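Local coordinates for choline kinase (Cryptosporidium parvum, PDB 3MES), which probably phosphorylates choline, and perhaps ethanolamine, in a nucleotide- and magnesium-dependent kinase reaction, at residues Y307-Y321 with E388-H401. Residues are numbered along the deposited sequence; the frame is centred on the assembly and turned at random.
Sequences YDYCSEKQPYFKFKY and EFDFTEYANTRFTH. With MG (magnesium ion), chain M; DME (decamethonium ion), chain K; PT3 (N-propyl-tartramic acid), chain L.
Y394 drives the edge of its ring into the face of F317, with the planes at 85°. The same tyrosine turns its edge to the face of Y307. Its CG lies anti to the backbone N (chi1 178°), which carries the ring off the helix toward both partners. Y309 in turn points its edge at the face of Y394, offset from the centre. F389 meets F317 obliquely, CE1 to CD2 at 3.9 Å. Further along the helix, T397 CG2 makes a CH-pi contact over the face of F319, and Y321 CD1 lies over the H401 ring, 3.5 Å from H401 CD2.

The contact lays the hairpin of strands 307-308 and 318-319 along the start of helix 391-411, in the helical part of the choline kinase fold. Of eight clustered aromatic rings, Y309, F389 and Y394 line the decamethonium pocket. Decamethonium C7 sits over the centre of the F389 ring, and Y309 and Y394 also touch this ion. Y307 O binds magnesium at 2.3 Å, together with E271 and E304.

Among the polar contacts, Y307 OH and H401 ND1 share a hydrogen bond of 2.7 Å. The R398 guanidinium lies with one face against Y307 CE2, its plane 30° from the ring. Its NH1 donates to Y394 OH at 2.8 Å, while H368 and S367 take NE and NH2. Y309 OH is hydrogen-bonded to E304.

At the helix start, D390 N donates to P315 O at 3.2 Å. Q314 NE2 reaches the anti lone pair of D390 OD2. D390 OD1 caps the helix by accepting from E393 N at 2.9 Å.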
loop_
_atom_site.group_PDB
_atom_site.type_symbol
_atom_site.label_atom_id
_atom_site.label_comp_id
_atom_site.label_asym_id
_atom_site.label_seq_id
_atom_site.Cartn_x
_atom_site.Cartn_y
_atom_site.Cartn_z
ATOM N N TYR B 307 3.495 -19.080 -12.291
ATOM C CA TYR B 307 2.904 -19.070 -13.629
ATOM C C TYR B 307 2.872 -17.695 -14.287
ATOM O O TYR B 307 2.270 -16.752 -13.776
ATOM C CB TYR B 307 1.515 -19.712 -13.596
ATOM C CG TYR B 307 1.536 -21.028 -12.860
ATOM C CD1 TYR B 307 2.086 -22.161 -13.446
ATOM C CD2 TYR B 307 1.047 -21.133 -11.567
ATOM C CE1 TYR B 307 2.127 -23.366 -12.770
ATOM C CE2 TYR B 307 1.086 -22.334 -10.884
ATOM C CZ TYR B 307 1.628 -23.446 -11.489
ATOM O OH TYR B 307 1.669 -24.643 -10.813
ATOM N N ASP B 308 3.540 -17.602 -15.430
ATOM C CA ASP B 308 3.593 -16.379 -16.213
ATOM C C ASP B 308 2.755 -16.571 -17.468
ATOM O O ASP B 308 3.094 -17.383 -18.326
ATOM C CB ASP B 308 5.042 -16.069 -16.589
ATOM C CG ASP B 308 5.214 -14.686 -17.185
ATOM O OD1 ASP B 308 4.278 -13.864 -17.085
ATOM O OD2 ASP B 308 6.293 -14.420 -17.750
ATOM N N TYR B 309 1.655 -15.830 -17.570
ATOM C CA TYR B 309 0.747 -15.957 -18.707
ATOM C C TYR B 309 1.022 -14.906 -19.777
ATOM O O TYR B 309 0.160 -14.608 -20.601
ATOM C CB TYR B 309 -0.713 -15.871 -18.244
ATOM C CG TYR B 309 -0.996 -16.680 -16.998
ATOM C CD1 TYR B 309 -0.968 -18.068 -17.025
ATOM C CD2 TYR B 309 -1.283 -16.055 -15.792
ATOM C CE1 TYR B 309 -1.219 -18.809 -15.888
ATOM C CE2 TYR B 309 -1.537 -16.785 -14.654
ATOM C CZ TYR B 309 -1.504 -18.163 -14.704
ATOM O OH TYR B 309 -1.755 -18.894 -13.565
ATOM N N CYS B 310 2.228 -14.346 -19.760
ATOM C CA CYS B 310 2.632 -13.372 -20.770
ATOM C C CYS B 310 3.636 -13.972 -21.745
ATOM O O CYS B 310 4.749 -13.473 -21.890
ATOM C CB CYS B 310 3.223 -12.125 -20.114
ATOM S SG CYS B 310 2.009 -11.058 -19.317
ATOM N N SER B 311 3.233 -15.051 -22.406
ATOM C CA SER B 311 4.060 -15.704 -23.409
ATOM C C SER B 311 3.289 -15.764 -24.722
ATOM O O SER B 311 2.079 -15.994 -24.729
ATOM C CB SER B 311 4.439 -17.112 -22.950
ATOM O OG SER B 311 5.313 -17.739 -23.873
ATOM N N GLU B 312 3.987 -15.553 -25.834
ATOM C CA GLU B 312 3.322 -15.464 -27.134
ATOM C C GLU B 312 3.528 -16.706 -27.998
ATOM O O GLU B 312 2.975 -16.808 -29.093
ATOM C CB GLU B 312 3.764 -14.199 -27.873
ATOM C CG GLU B 312 3.391 -12.920 -27.136
ATOM C CD GLU B 312 4.111 -11.697 -27.669
ATOM O OE1 GLU B 312 4.586 -10.887 -26.844
ATOM O OE2 GLU B 312 4.204 -11.545 -28.908
ATOM N N LYS B 313 4.319 -17.650 -27.499
ATOM C CA LYS B 313 4.512 -18.923 -28.182
ATOM C C LYS B 313 3.937 -20.065 -27.348
ATOM O O LYS B 313 3.963 -20.020 -26.118
ATOM C CB LYS B 313 5.997 -19.167 -28.457
ATOM C CG LYS B 313 6.872 -19.054 -27.223
ATOM C CD LYS B 313 8.140 -19.880 -27.364
ATOM C CE LYS B 313 8.830 -20.051 -26.016
ATOM N NZ LYS B 313 10.012 -20.949 -26.114
ATOM N N GLN B 314 3.419 -21.086 -28.021
ATOM C CA GLN B 314 2.836 -22.227 -27.329
ATOM C C GLN B 314 3.828 -22.753 -26.292
ATOM O O GLN B 314 5.036 -22.724 -26.518
ATOM C CB GLN B 314 2.455 -23.318 -28.335
ATOM C CG GLN B 314 3.355 -24.541 -28.325
ATOM C CD GLN B 314 2.768 -25.682 -27.508
ATOM O OE1 GLN B 314 3.471 -26.340 -26.738
ATOM N NE2 GLN B 314 1.469 -25.918 -27.672
ATOM N N PRO B 315 3.323 -23.226 -25.143
ATOM C CA PRO B 315 1.901 -23.326 -24.822
ATOM C C PRO B 315 1.280 -21.995 -24.399
ATOM O O PRO B 315 0.117 -21.961 -23.999
ATOM C CB PRO B 315 1.884 -24.305 -23.648
ATOM C CG PRO B 315 3.180 -24.066 -22.960
ATOM C CD PRO B 315 4.172 -23.706 -24.037
ATOM N N TYR B 316 2.051 -20.916 -24.479
ATOM C CA TYR B 316 1.541 -19.578 -24.173
ATOM C C TYR B 316 1.473 -19.304 -22.673
ATOM O O TYR B 316 0.614 -18.562 -22.198
ATOM C CB TYR B 316 0.184 -19.350 -24.844
ATOM C CG TYR B 316 0.237 -19.565 -26.338
ATOM C CD1 TYR B 316 1.014 -18.745 -27.146
ATOM C CD2 TYR B 316 -0.469 -20.599 -26.938
ATOM C CE1 TYR B 316 1.080 -18.943 -28.510
ATOM C CE2 TYR B 316 -0.411 -20.803 -28.303
ATOM C CZ TYR B 316 0.365 -19.970 -29.083
ATOM O OH TYR B 316 0.428 -20.165 -30.442
ATOM N N PHE B 317 2.393 -19.919 -21.940
ATOM C CA PHE B 317 2.589 -19.636 -20.529
ATOM C C PHE B 317 3.903 -20.276 -20.102
ATOM O O PHE B 317 4.263 -21.345 -20.591
ATOM C CB PHE B 317 1.428 -20.177 -19.689
ATOM C CG PHE B 317 1.428 -21.675 -19.547
ATOM C CD1 PHE B 317 2.252 -22.296 -18.623
ATOM C CD2 PHE B 317 0.602 -22.460 -20.337
ATOM C CE1 PHE B 317 2.257 -23.668 -18.489
ATOM C CE2 PHE B 317 0.602 -23.836 -20.207
ATOM C CZ PHE B 317 1.431 -24.440 -19.281
ATOM N N LYS B 318 4.626 -19.608 -19.211
ATOM C CA LYS B 318 5.868 -20.150 -18.674
ATOM C C LYS B 318 5.685 -20.456 -17.200
ATOM O O LYS B 318 4.934 -19.769 -16.503
ATOM C CB LYS B 318 7.019 -19.156 -18.835
ATOM C CG LYS B 318 7.165 -18.548 -20.218
ATOM C CD LYS B 318 8.212 -17.444 -20.193
ATOM C CE LYS B 318 8.217 -16.646 -21.482
ATOM N NZ LYS B 318 9.006 -15.391 -21.335
ATOM N N PHE B 319 6.376 -21.484 -16.724
ATOM C CA PHE B 319 6.301 -21.859 -15.322
ATOM C C PHE B 319 7.689 -22.098 -14.747
ATOM O O PHE B 319 8.581 -22.601 -15.431
ATOM C CB PHE B 319 5.429 -23.105 -15.140
ATOM C CG PHE B 319 5.996 -24.345 -15.772
ATOM C CD1 PHE B 319 6.803 -25.207 -15.041
ATOM C CD2 PHE B 319 5.720 -24.655 -17.093
ATOM C CE1 PHE B 319 7.325 -26.350 -15.618
ATOM C CE2 PHE B 319 6.238 -25.800 -17.676
ATOM C CZ PHE B 319 7.043 -26.648 -16.936
ATOM N N LYS B 320 7.869 -21.720 -13.488
ATOM C CA LYS B 320 9.111 -21.999 -12.780
ATOM C C LYS B 320 8.822 -22.349 -11.325
ATOM O O LYS B 320 8.582 -21.477 -10.491
ATOM C CB LYS B 320 10.086 -20.825 -12.897
ATOM C CG LYS B 320 10.894 -20.841 -14.189
ATOM C CD LYS B 320 11.584 -19.509 -14.451
ATOM C CE LYS B 320 10.575 -18.429 -14.818
ATOM N NZ LYS B 320 11.238 -17.137 -15.160
ATOM N N TYR B 321 8.836 -23.645 -11.041
ATOM C CA TYR B 321 8.503 -24.155 -9.720
ATOM C C TYR B 321 9.364 -23.525 -8.623
ATOM O O TYR B 321 8.888 -23.280 -7.513
ATOM C CB TYR B 321 8.646 -25.677 -9.711
ATOM C CG TYR B 321 8.143 -26.349 -8.458
ATOM C CD1 TYR B 321 6.837 -26.811 -8.370
ATOM C CD2 TYR B 321 8.978 -26.534 -7.365
ATOM C CE1 TYR B 321 6.376 -27.436 -7.224
ATOM C CE2 TYR B 321 8.526 -27.156 -6.219
ATOM C CZ TYR B 321 7.227 -27.605 -6.153
ATOM O OH TYR B 321 6.778 -28.222 -5.008
ATOM N N GLU B 388 -5.328 -17.474 -27.682
ATOM C CA GLU B 388 -4.120 -18.287 -27.598
ATOM C C GLU B 388 -3.825 -18.781 -26.186
ATOM O O GLU B 388 -3.289 -18.040 -25.361
ATOM C CB GLU B 388 -2.921 -17.491 -28.123
ATOM C CG GLU B 388 -3.159 -16.809 -29.466
ATOM C CD GLU B 388 -2.712 -17.651 -30.642
ATOM O OE1 GLU B 388 -1.496 -17.916 -30.751
ATOM O OE2 GLU B 388 -3.570 -18.037 -31.466
ATOM N N PHE B 389 -4.168 -20.036 -25.911
ATOM C CA PHE B 389 -3.803 -20.661 -24.645
ATOM C C PHE B 389 -3.950 -22.177 -24.694
ATOM O O PHE B 389 -4.985 -22.697 -25.106
ATOM C CB PHE B 389 -4.619 -20.086 -23.483
ATOM C CG PHE B 389 -4.092 -20.474 -22.129
ATOM C CD1 PHE B 389 -2.997 -19.822 -21.585
ATOM C CD2 PHE B 389 -4.685 -21.494 -21.403
ATOM C CE1 PHE B 389 -2.506 -20.179 -20.341
ATOM C CE2 PHE B 389 -4.196 -21.854 -20.158
ATOM C CZ PHE B 389 -3.106 -21.196 -19.627
ATOM N N ASP B 390 -2.905 -22.883 -24.270
ATOM C CA ASP B 390 -2.924 -24.340 -24.262
ATOM C C ASP B 390 -3.465 -24.867 -22.935
ATOM O O ASP B 390 -2.700 -25.209 -22.031
ATOM C CB ASP B 390 -1.525 -24.896 -24.530
ATOM C CG ASP B 390 -1.543 -26.370 -24.865
ATOM O OD1 ASP B 390 -2.382 -27.099 -24.296
ATOM O OD2 ASP B 390 -0.718 -26.801 -25.698
ATOM N N PHE B 391 -4.789 -24.930 -22.835
ATOM C CA PHE B 391 -5.455 -25.323 -21.597
ATOM C C PHE B 391 -5.099 -26.734 -21.137
ATOM O O PHE B 391 -5.032 -26.997 -19.938
ATOM C CB PHE B 391 -6.972 -25.182 -21.741
ATOM C CG PHE B 391 -7.431 -23.766 -21.953
ATOM C CD1 PHE B 391 -7.669 -22.932 -20.873
ATOM C CD2 PHE B 391 -7.621 -23.268 -23.234
ATOM C CE1 PHE B 391 -8.089 -21.629 -21.064
ATOM C CE2 PHE B 391 -8.040 -21.966 -23.432
ATOM C CZ PHE B 391 -8.274 -21.146 -22.346
ATOM N N THR B 392 -4.880 -27.639 -22.086
ATOM C CA THR B 392 -4.543 -29.023 -21.748
ATOM C C THR B 392 -3.141 -29.124 -21.158
ATOM O O THR B 392 -2.926 -29.809 -20.156
ATOM C CB THR B 392 -4.633 -29.955 -22.971
ATOM O OG1 THR B 392 -5.961 -29.922 -23.509
ATOM C CG2 THR B 392 -4.298 -31.379 -22.571
ATOM N N GLU B 393 -2.187 -28.442 -21.781
ATOM C CA GLU B 393 -0.816 -28.453 -21.293
ATOM C C GLU B 393 -0.727 -27.764 -19.938
ATOM O O GLU B 393 0.062 -28.163 -19.080
ATOM C CB GLU B 393 0.125 -27.778 -22.294
ATOM C CG GLU B 393 1.599 -27.928 -21.947
ATOM C CD GLU B 393 2.016 -29.379 -21.806
ATOM O OE1 GLU B 393 1.406 -30.242 -22.474
ATOM O OE2 GLU B 393 2.951 -29.659 -21.026
ATOM N N TYR B 394 -1.539 -26.728 -19.745
ATOM C CA TYR B 394 -1.544 -26.002 -18.480
ATOM C C TYR B 394 -2.089 -26.867 -17.352
ATOM O O TYR B 394 -1.603 -26.807 -16.224
ATOM C CB TYR B 394 -2.349 -24.705 -18.581
ATOM C CG TYR B 394 -2.410 -23.944 -17.276
ATOM C CD1 TYR B 394 -1.289 -23.294 -16.778
ATOM C CD2 TYR B 394 -3.583 -23.884 -16.537
ATOM C CE1 TYR B 394 -1.335 -22.605 -15.584
ATOM C CE2 TYR B 394 -3.639 -23.192 -15.343
ATOM C CZ TYR B 394 -2.512 -22.555 -14.872
ATOM O OH TYR B 394 -2.560 -21.863 -13.684
ATOM N N ALA B 395 -3.104 -27.666 -17.663
ATOM C CA ALA B 395 -3.683 -28.579 -16.688
ATOM C C ALA B 395 -2.659 -29.636 -16.287
ATOM O O ALA B 395 -2.485 -29.928 -15.104
ATOM C CB ALA B 395 -4.934 -29.228 -17.250
ATOM N N ASN B 396 -1.983 -30.204 -17.281
ATOM C CA ASN B 396 -0.917 -31.167 -17.033
ATOM C C ASN B 396 0.102 -30.608 -16.051
ATOM O O ASN B 396 0.612 -31.323 -15.190
ATOM C CB ASN B 396 -0.208 -31.528 -18.340
ATOM C CG ASN B 396 -1.008 -32.485 -19.196
ATOM O OD1 ASN B 396 -0.692 -32.698 -20.366
ATOM N ND2 ASN B 396 -2.049 -33.072 -18.616
ATOM N N THR B 397 0.389 -29.320 -16.188
ATOM C CA THR B 397 1.377 -28.667 -15.342
ATOM C C THR B 397 0.884 -28.535 -13.903
ATOM O O THR B 397 1.582 -28.924 -12.964
ATOM C CB THR B 397 1.771 -27.288 -15.904
ATOM O OG1 THR B 397 2.227 -27.441 -17.253
ATOM C CG2 THR B 397 2.879 -26.665 -15.070
ATOM N N ARG B 398 -0.322 -28.000 -13.730
ATOM C CA ARG B 398 -0.886 -27.845 -12.392
ATOM C C ARG B 398 -0.968 -29.194 -11.679
ATOM O O ARG B 398 -0.662 -29.294 -10.489
ATOM C CB ARG B 398 -2.264 -27.181 -12.439
ATOM C CG ARG B 398 -2.285 -25.803 -13.085
ATOM C CD ARG B 398 -1.201 -24.884 -12.529
ATOM N NE ARG B 398 -1.255 -24.746 -11.074
ATOM C CZ ARG B 398 -1.897 -23.774 -10.431
ATOM N NH1 ARG B 398 -2.560 -22.846 -11.108
ATOM N NH2 ARG B 398 -1.879 -23.735 -9.105
ATOM N N PHE B 399 -1.381 -30.226 -12.410
ATOM C CA PHE B 399 -1.454 -31.570 -11.846
ATOM C C PHE B 399 -0.062 -32.055 -11.460
ATOM O O PHE B 399 0.164 -32.485 -10.333
ATOM C CB PHE B 399 -2.106 -32.553 -12.824
ATOM C CG PHE B 399 -3.567 -32.290 -13.073
ATOM C CD1 PHE B 399 -4.334 -31.613 -12.138
ATOM C CD2 PHE B 399 -4.178 -32.740 -14.230
ATOM C CE1 PHE B 399 -5.676 -31.374 -12.361
ATOM C CE2 PHE B 399 -5.520 -32.508 -14.459
ATOM C CZ PHE B 399 -6.271 -31.823 -13.521
ATOM N N THR B 400 0.869 -31.980 -12.404
ATOM C CA THR B 400 2.258 -32.321 -12.130
ATOM C C THR B 400 2.711 -31.662 -10.831
ATOM O O THR B 400 3.250 -32.322 -9.943
ATOM C CB THR B 400 3.185 -31.868 -13.277
ATOM O OG1 THR B 400 2.856 -32.581 -14.475
ATOM C CG2 THR B 400 4.643 -32.127 -12.926
ATOM N N HIS B 401 2.479 -30.358 -10.723
ATOM C CA HIS B 401 2.936 -29.598 -9.565
ATOM C C HIS B 401 2.227 -30.002 -8.276
ATOM O O HIS B 401 2.791 -29.877 -7.189
ATOM C CB HIS B 401 2.802 -28.091 -9.806
ATOM C CG HIS B 401 3.807 -27.544 -10.772
ATOM N ND1 HIS B 401 3.602 -26.381 -11.482
ATOM C CD2 HIS B 401 5.021 -28.008 -11.153
ATOM C CE1 HIS B 401 4.650 -26.147 -12.253
ATOM N NE2 HIS B 401 5.524 -27.121 -12.073
HETATM MG MG MG M . 1.013 -15.959 -12.073
HETATM N N1 DME K . -2.817 -12.131 -21.552
HETATM C C2 DME K . -3.633 -13.116 -22.283
HETATM C C3 DME K . -4.548 -13.860 -21.304
HETATM C C4 DME K . -5.117 -15.132 -21.943
HETATM C C5 DME K . -6.084 -15.853 -20.996
HETATM C C6 DME K . -5.346 -16.468 -19.802
HETATM C C7 DME K . -5.449 -17.997 -19.809
HETATM C C8 DME K . -6.124 -18.513 -18.536
HETATM C C9 DME K . -5.098 -18.876 -17.460
HETATM C C10 DME K . -5.574 -18.422 -16.077
HETATM C C11 DME K . -5.118 -19.398 -14.992
HETATM N N12 DME K . -5.662 -18.991 -13.686
HETATM C C13 DME K . -1.470 -12.064 -22.144
HETATM C C14 DME K . -3.459 -10.810 -21.642
HETATM C C15 DME K . -2.706 -12.535 -20.141
HETATM C C16 DME K . -5.244 -17.618 -13.371
HETATM C C17 DME K . -7.130 -19.055 -13.733
HETATM C C18 DME K . -5.149 -19.901 -12.647
HETATM O O1 PT3 L . -10.861 -14.032 -15.365
HETATM O O11 PT3 L . -11.837 -15.449 -16.789
HETATM C C1 PT3 L . -10.843 -14.886 -16.279
HETATM C C2 PT3 L . -9.468 -15.287 -16.802
HETATM O O2 PT3 L . -9.587 -16.200 -17.897
HETATM C C3 PT3 L . -8.708 -15.943 -15.653
HETATM O O3 PT3 L . -8.325 -17.273 -16.008
HETATM C C4 PT3 L . -7.479 -15.093 -15.373
HETATM O O41 PT3 L . -7.057 -14.955 -14.227
HETATM N N4 PT3 L . -6.956 -14.510 -16.450
HETATM C C41 PT3 L . -5.777 -13.635 -16.370
HETATM C C42 PT3 L . -5.167 -13.460 -17.763
HETATM C C43 PT3 L . -3.721 -13.959 -17.791
#